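Local coordinates for ferritin like protein (PDB 3HL1) that is of unconfirmed function but belongs to the ferritin-like family and probably binds metal within a bundle of helices, at residues P4-A18 and F147-H161. Sequence-based numbering, arbitrary orientation.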
# COMPACT_ATOMS: atom_id res chain seq x y z
N PRO A 4 21.62 4.35 16.21
CA PRO A 4 20.59 3.77 17.12
C PRO A 4 20.46 2.23 17.02
O PRO A 4 20.30 1.75 15.91
CB PRO A 4 19.29 4.46 16.66
CG PRO A 4 19.75 5.71 15.92
CD PRO A 4 21.02 5.30 15.25
N VAL A 5 20.52 1.50 18.14
CA VAL A 5 20.54 0.03 18.12
C VAL A 5 19.11 -0.57 18.01
O VAL A 5 18.21 -0.20 18.78
CB VAL A 5 21.21 -0.59 19.36
CG1 VAL A 5 21.45 -2.07 19.11
CG2 VAL A 5 22.54 0.11 19.69
N TRP A 6 18.91 -1.44 17.03
CA TRP A 6 17.61 -2.04 16.75
C TRP A 6 17.54 -3.41 17.37
O TRP A 6 18.49 -4.16 17.27
CB TRP A 6 17.39 -2.19 15.23
CG TRP A 6 16.89 -0.94 14.63
CD1 TRP A 6 17.52 0.28 14.64
CD2 TRP A 6 15.62 -0.73 13.96
NE1 TRP A 6 16.74 1.23 14.03
CE2 TRP A 6 15.59 0.64 13.57
CE3 TRP A 6 14.53 -1.57 13.65
CZ2 TRP A 6 14.49 1.20 12.91
CZ3 TRP A 6 13.46 -1.03 12.99
CH2 TRP A 6 13.44 0.35 12.61
N THR A 7 16.41 -3.74 17.95
CA THR A 7 16.12 -5.08 18.40
C THR A 7 15.31 -5.84 17.33
O THR A 7 14.62 -5.23 16.51
CB THR A 7 15.38 -5.11 19.77
OG1 THR A 7 14.04 -4.66 19.65
CG2 THR A 7 16.11 -4.29 20.85
N LEU A 8 15.42 -7.15 17.34
CA LEU A 8 14.69 -8.00 16.42
C LEU A 8 13.16 -7.83 16.52
O LEU A 8 12.50 -7.68 15.50
CB LEU A 8 15.14 -9.47 16.51
CG LEU A 8 14.67 -10.37 15.34
CD1 LEU A 8 15.14 -9.85 13.95
CD2 LEU A 8 15.05 -11.84 15.56
N PRO A 9 12.60 -7.80 17.73
CA PRO A 9 11.15 -7.54 17.80
C PRO A 9 10.69 -6.22 17.17
O PRO A 9 9.62 -6.16 16.52
CB PRO A 9 10.83 -7.64 19.30
CG PRO A 9 11.96 -8.44 19.90
CD PRO A 9 13.18 -8.12 19.06
N ARG A 10 11.46 -5.17 17.34
CA ARG A 10 11.13 -3.88 16.77
C ARG A 10 11.28 -3.88 15.26
O ARG A 10 10.51 -3.22 14.57
CB ARG A 10 11.98 -2.78 17.43
CG ARG A 10 11.65 -2.57 18.92
CD ARG A 10 10.63 -1.48 19.18
NE ARG A 10 10.25 -1.31 20.60
CZ ARG A 10 11.02 -0.82 21.59
NH1 ARG A 10 12.28 -0.43 21.38
NH2 ARG A 10 10.54 -0.73 22.84
N LEU A 11 12.26 -4.61 14.75
CA LEU A 11 12.42 -4.75 13.28
C LEU A 11 11.19 -5.44 12.77
O LEU A 11 10.54 -4.94 11.83
CB LEU A 11 13.71 -5.52 12.93
CG LEU A 11 13.85 -5.76 11.41
CD1 LEU A 11 13.93 -4.41 10.72
CD2 LEU A 11 15.06 -6.61 11.12
N TYR A 12 10.78 -6.52 13.43
CA TYR A 12 9.54 -7.25 13.05
C TYR A 12 8.28 -6.36 13.08
O TYR A 12 7.43 -6.38 12.14
CB TYR A 12 9.38 -8.48 13.97
CG TYR A 12 10.33 -9.65 13.69
CD1 TYR A 12 11.34 -9.60 12.70
CD2 TYR A 12 10.23 -10.80 14.43
CE1 TYR A 12 12.19 -10.69 12.46
CE2 TYR A 12 11.02 -11.86 14.19
CZ TYR A 12 12.00 -11.84 13.23
OH TYR A 12 12.77 -12.97 13.08
N GLN A 13 8.16 -5.54 14.13
CA GLN A 13 7.07 -4.59 14.22
C GLN A 13 7.09 -3.60 13.05
O GLN A 13 6.04 -3.27 12.49
CB GLN A 13 7.17 -3.81 15.52
CG GLN A 13 6.64 -4.57 16.67
CD GLN A 13 6.55 -3.73 17.95
OE1 GLN A 13 7.51 -3.59 18.69
NE2 GLN A 13 5.39 -3.23 18.20
N HIS A 14 8.28 -3.18 12.63
CA HIS A 14 8.39 -2.28 11.48
C HIS A 14 8.07 -2.97 10.14
O HIS A 14 7.54 -2.34 9.25
CB HIS A 14 9.72 -1.58 11.43
CG HIS A 14 9.85 -0.44 12.40
ND1 HIS A 14 10.07 -0.64 13.75
CD2 HIS A 14 9.74 0.90 12.24
CE1 HIS A 14 10.12 0.53 14.37
NE2 HIS A 14 9.89 1.48 13.48
N PHE A 15 8.45 -4.23 9.96
CA PHE A 15 8.00 -4.99 8.82
C PHE A 15 6.47 -5.03 8.72
O PHE A 15 5.87 -4.81 7.62
CB PHE A 15 8.52 -6.44 8.84
CG PHE A 15 10.00 -6.60 8.58
CD1 PHE A 15 10.65 -5.87 7.56
CD2 PHE A 15 10.71 -7.51 9.28
CE1 PHE A 15 12.01 -6.06 7.30
CE2 PHE A 15 12.06 -7.71 9.02
CZ PHE A 15 12.72 -6.97 8.03
N GLN A 16 5.84 -5.37 9.83
CA GLN A 16 4.36 -5.41 9.91
C GLN A 16 3.76 -4.06 9.62
O GLN A 16 2.77 -3.98 8.88
CB GLN A 16 3.88 -5.87 11.28
CG GLN A 16 2.36 -6.13 11.36
CD GLN A 16 1.93 -7.15 10.38
OE1 GLN A 16 2.50 -8.25 10.34
NE2 GLN A 16 0.98 -6.82 9.54
N GLY A 17 4.40 -2.99 10.11
CA GLY A 17 3.93 -1.66 9.85
C GLY A 17 4.00 -1.27 8.39
O GLY A 17 3.08 -0.61 7.87
N ALA A 18 5.09 -1.65 7.74
CA ALA A 18 5.30 -1.35 6.33
C ALA A 18 4.27 -2.09 5.53
O ALA A 18 3.66 -1.52 4.63
CB ALA A 18 6.75 -1.68 5.89
N PHE A 147 10.14 6.11 6.44
CA PHE A 147 9.86 4.78 7.03
C PHE A 147 10.88 3.75 6.47
O PHE A 147 11.53 3.02 7.24
CB PHE A 147 8.43 4.35 6.68
CG PHE A 147 7.89 3.16 7.51
CD1 PHE A 147 8.67 2.07 7.82
CD2 PHE A 147 6.59 3.16 7.97
CE1 PHE A 147 8.19 1.02 8.59
CE2 PHE A 147 6.11 2.11 8.74
CZ PHE A 147 6.93 1.06 9.06
N TYR A 148 11.02 3.68 5.15
CA TYR A 148 11.98 2.76 4.56
C TYR A 148 13.44 3.05 4.87
O TYR A 148 14.22 2.10 4.97
CB TYR A 148 11.75 2.54 3.06
CG TYR A 148 10.53 1.68 2.82
CD1 TYR A 148 10.52 0.32 3.19
CD2 TYR A 148 9.37 2.20 2.28
CE1 TYR A 148 9.39 -0.47 2.99
CE2 TYR A 148 8.23 1.39 2.06
CZ TYR A 148 8.27 0.06 2.44
OH TYR A 148 7.18 -0.73 2.28
N ASP A 149 13.81 4.32 5.03
CA ASP A 149 15.13 4.65 5.54
C ASP A 149 15.46 4.03 6.90
O ASP A 149 16.59 3.53 7.11
CB ASP A 149 15.23 6.16 5.75
CG ASP A 149 15.59 6.92 4.51
OD1 ASP A 149 15.85 6.33 3.44
OD2 ASP A 149 15.64 8.15 4.64
N ALA A 150 14.53 4.17 7.85
CA ALA A 150 14.64 3.56 9.19
C ALA A 150 14.72 2.04 9.04
O ALA A 150 15.57 1.38 9.65
CB ALA A 150 13.45 3.94 10.04
N LEU A 151 13.84 1.47 8.24
CA LEU A 151 13.87 0.02 8.04
C LEU A 151 15.25 -0.50 7.54
O LEU A 151 15.77 -1.46 8.05
CB LEU A 151 12.77 -0.38 7.07
CG LEU A 151 12.41 -1.86 7.14
CD1 LEU A 151 11.59 -2.18 8.39
CD2 LEU A 151 11.66 -2.28 5.84
N ARG A 152 15.86 0.18 6.58
CA ARG A 152 17.24 -0.19 6.15
C ARG A 152 18.28 -0.23 7.29
O ARG A 152 19.15 -1.10 7.31
CB ARG A 152 17.76 0.81 5.11
CG ARG A 152 17.08 0.77 3.80
CD ARG A 152 17.80 1.77 2.85
NE ARG A 152 17.14 1.81 1.56
CZ ARG A 152 16.30 2.77 1.16
NH1 ARG A 152 15.95 3.76 1.97
NH2 ARG A 152 15.77 2.71 -0.04
N VAL A 153 18.15 0.64 8.27
CA VAL A 153 19.06 0.65 9.42
C VAL A 153 18.89 -0.59 10.28
O VAL A 153 19.88 -1.27 10.60
CB VAL A 153 18.93 1.97 10.26
CG1 VAL A 153 19.77 1.91 11.57
CG2 VAL A 153 19.37 3.14 9.41
N GLY A 154 17.64 -0.92 10.64
CA GLY A 154 17.40 -2.16 11.38
C GLY A 154 17.85 -3.39 10.62
O GLY A 154 18.45 -4.29 11.20
N MSE A 155 17.52 -3.42 9.33
CA MSE A 155 17.87 -4.52 8.44
C MSE A 155 19.38 -4.75 8.38
O MSE A 155 19.86 -5.88 8.39
CB MSE A 155 17.34 -4.21 7.03
CG MSE A 155 15.86 -4.46 6.87
SE MSE A 155 15.21 -3.74 5.16
CE MSE A 155 16.21 -4.83 3.91
N GLU A 156 20.14 -3.67 8.32
CA GLU A 156 21.58 -3.79 8.30
C GLU A 156 22.13 -4.33 9.60
O GLU A 156 22.99 -5.21 9.60
CB GLU A 156 22.21 -2.44 8.04
CG GLU A 156 23.62 -2.57 7.50
CD GLU A 156 24.61 -1.88 8.33
OE1 GLU A 156 24.75 -2.29 9.50
OE2 GLU A 156 25.25 -0.94 7.80
N GLN A 157 21.68 -3.78 10.71
CA GLN A 157 22.17 -4.19 12.01
C GLN A 157 21.86 -5.62 12.30
O GLN A 157 22.66 -6.31 12.96
CB GLN A 157 21.56 -3.35 13.12
CG GLN A 157 22.01 -1.87 13.08
CD GLN A 157 21.42 -1.04 14.20
OE1 GLN A 157 20.88 -1.56 15.17
NE2 GLN A 157 21.53 0.27 14.08
N LEU A 158 20.68 -6.08 11.83
CA LEU A 158 20.22 -7.42 12.11
C LEU A 158 20.36 -8.41 10.94
O LEU A 158 19.72 -9.46 10.92
CB LEU A 158 18.76 -7.34 12.59
CG LEU A 158 18.57 -6.61 13.94
CD1 LEU A 158 17.18 -6.10 14.14
CD2 LEU A 158 19.00 -7.44 15.16
N ARG A 159 21.23 -8.10 9.98
CA ARG A 159 21.48 -8.95 8.81
C ARG A 159 21.98 -10.38 9.10
O ARG A 159 21.81 -11.27 8.26
CB ARG A 159 22.45 -8.27 7.88
CG ARG A 159 23.88 -8.10 8.45
CD ARG A 159 24.63 -7.12 7.56
NE ARG A 159 26.02 -7.00 7.95
CZ ARG A 159 26.49 -6.18 8.88
NH1 ARG A 159 25.72 -5.35 9.56
NH2 ARG A 159 27.79 -6.18 9.14
N GLY A 160 22.52 -10.62 10.29
CA GLY A 160 22.84 -11.97 10.71
C GLY A 160 21.68 -12.92 10.75
O GLY A 160 21.88 -14.13 10.68
N HIS A 161 20.46 -12.40 10.85
CA HIS A 161 19.26 -13.20 10.85
C HIS A 161 18.77 -13.58 9.47
O HIS A 161 17.83 -14.38 9.37
CB HIS A 161 18.15 -12.45 11.58
CG HIS A 161 18.33 -12.41 13.05
ND1 HIS A 161 18.89 -11.34 13.70
CD2 HIS A 161 18.05 -13.34 14.01
CE1 HIS A 161 18.93 -11.58 15.00
NE2 HIS A 161 18.45 -12.80 15.21
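Two helices of an all-helical ferritin-like protein pack here, the start of helix 8-35 against most of helix 144-157 and the turn that follows it, with the extended lead-in of the first laid over the second. Trp-6 carries much of the contact. Its indole lies flat on Gly-154, whose CA sits over the five-membered ring, 3.7 Å from the centroid; having no side chain, Gly-154 lets the ring lie directly against the helix backbone. Trp-6 CZ2 comes to 3.4 Å from Ala-150 O, and Val-153 CG1 lies near NE1, both obliquely to the ring; NE1 is bonded to the backbone O of Leu-134.

The amide of Gln-157 pairs with the backbone just ahead of the helix. NE2 donates to Pro-4 O at 2.7 Å, nearly straight at 169° but coming from above the carbonyl plane, while OE1 accepts from Trp-6 N, also at 2.7 Å. The chain is extended beyond CG (chi2 -179°), which carries the amide out to both groups, and the two bonds fix its rotation.

Leu-11 and Leu-158 meet tip to tip, CD2 to CD1 at 3.7 Å, and the other methyl of Leu-11 rests near Leu-151 CD1. Beyond the end of helix 144-157, Leu-8 CD2 stands over one face of the His-161 imidazole, a CH-pi contact. Farther along helix 8-35, Leu-151 CD1 reaches His-14 CB at 3.6 Å and also touches Phe-15. The His-14 ring is steadied by ND1 donating to Arg-10 O and NE2 to Val-138 O. Phe-147 CZ then approaches Ala-18 N at 3.5 Å.

The lead-in thus packs on Gly-154, while leucines and aromatics join axes 8-18 and 147-157, roughly antiparallel at 143° with a closest approach of 10.0 Å, consistent with the antiparallel helix bundle of ferritin-like folds.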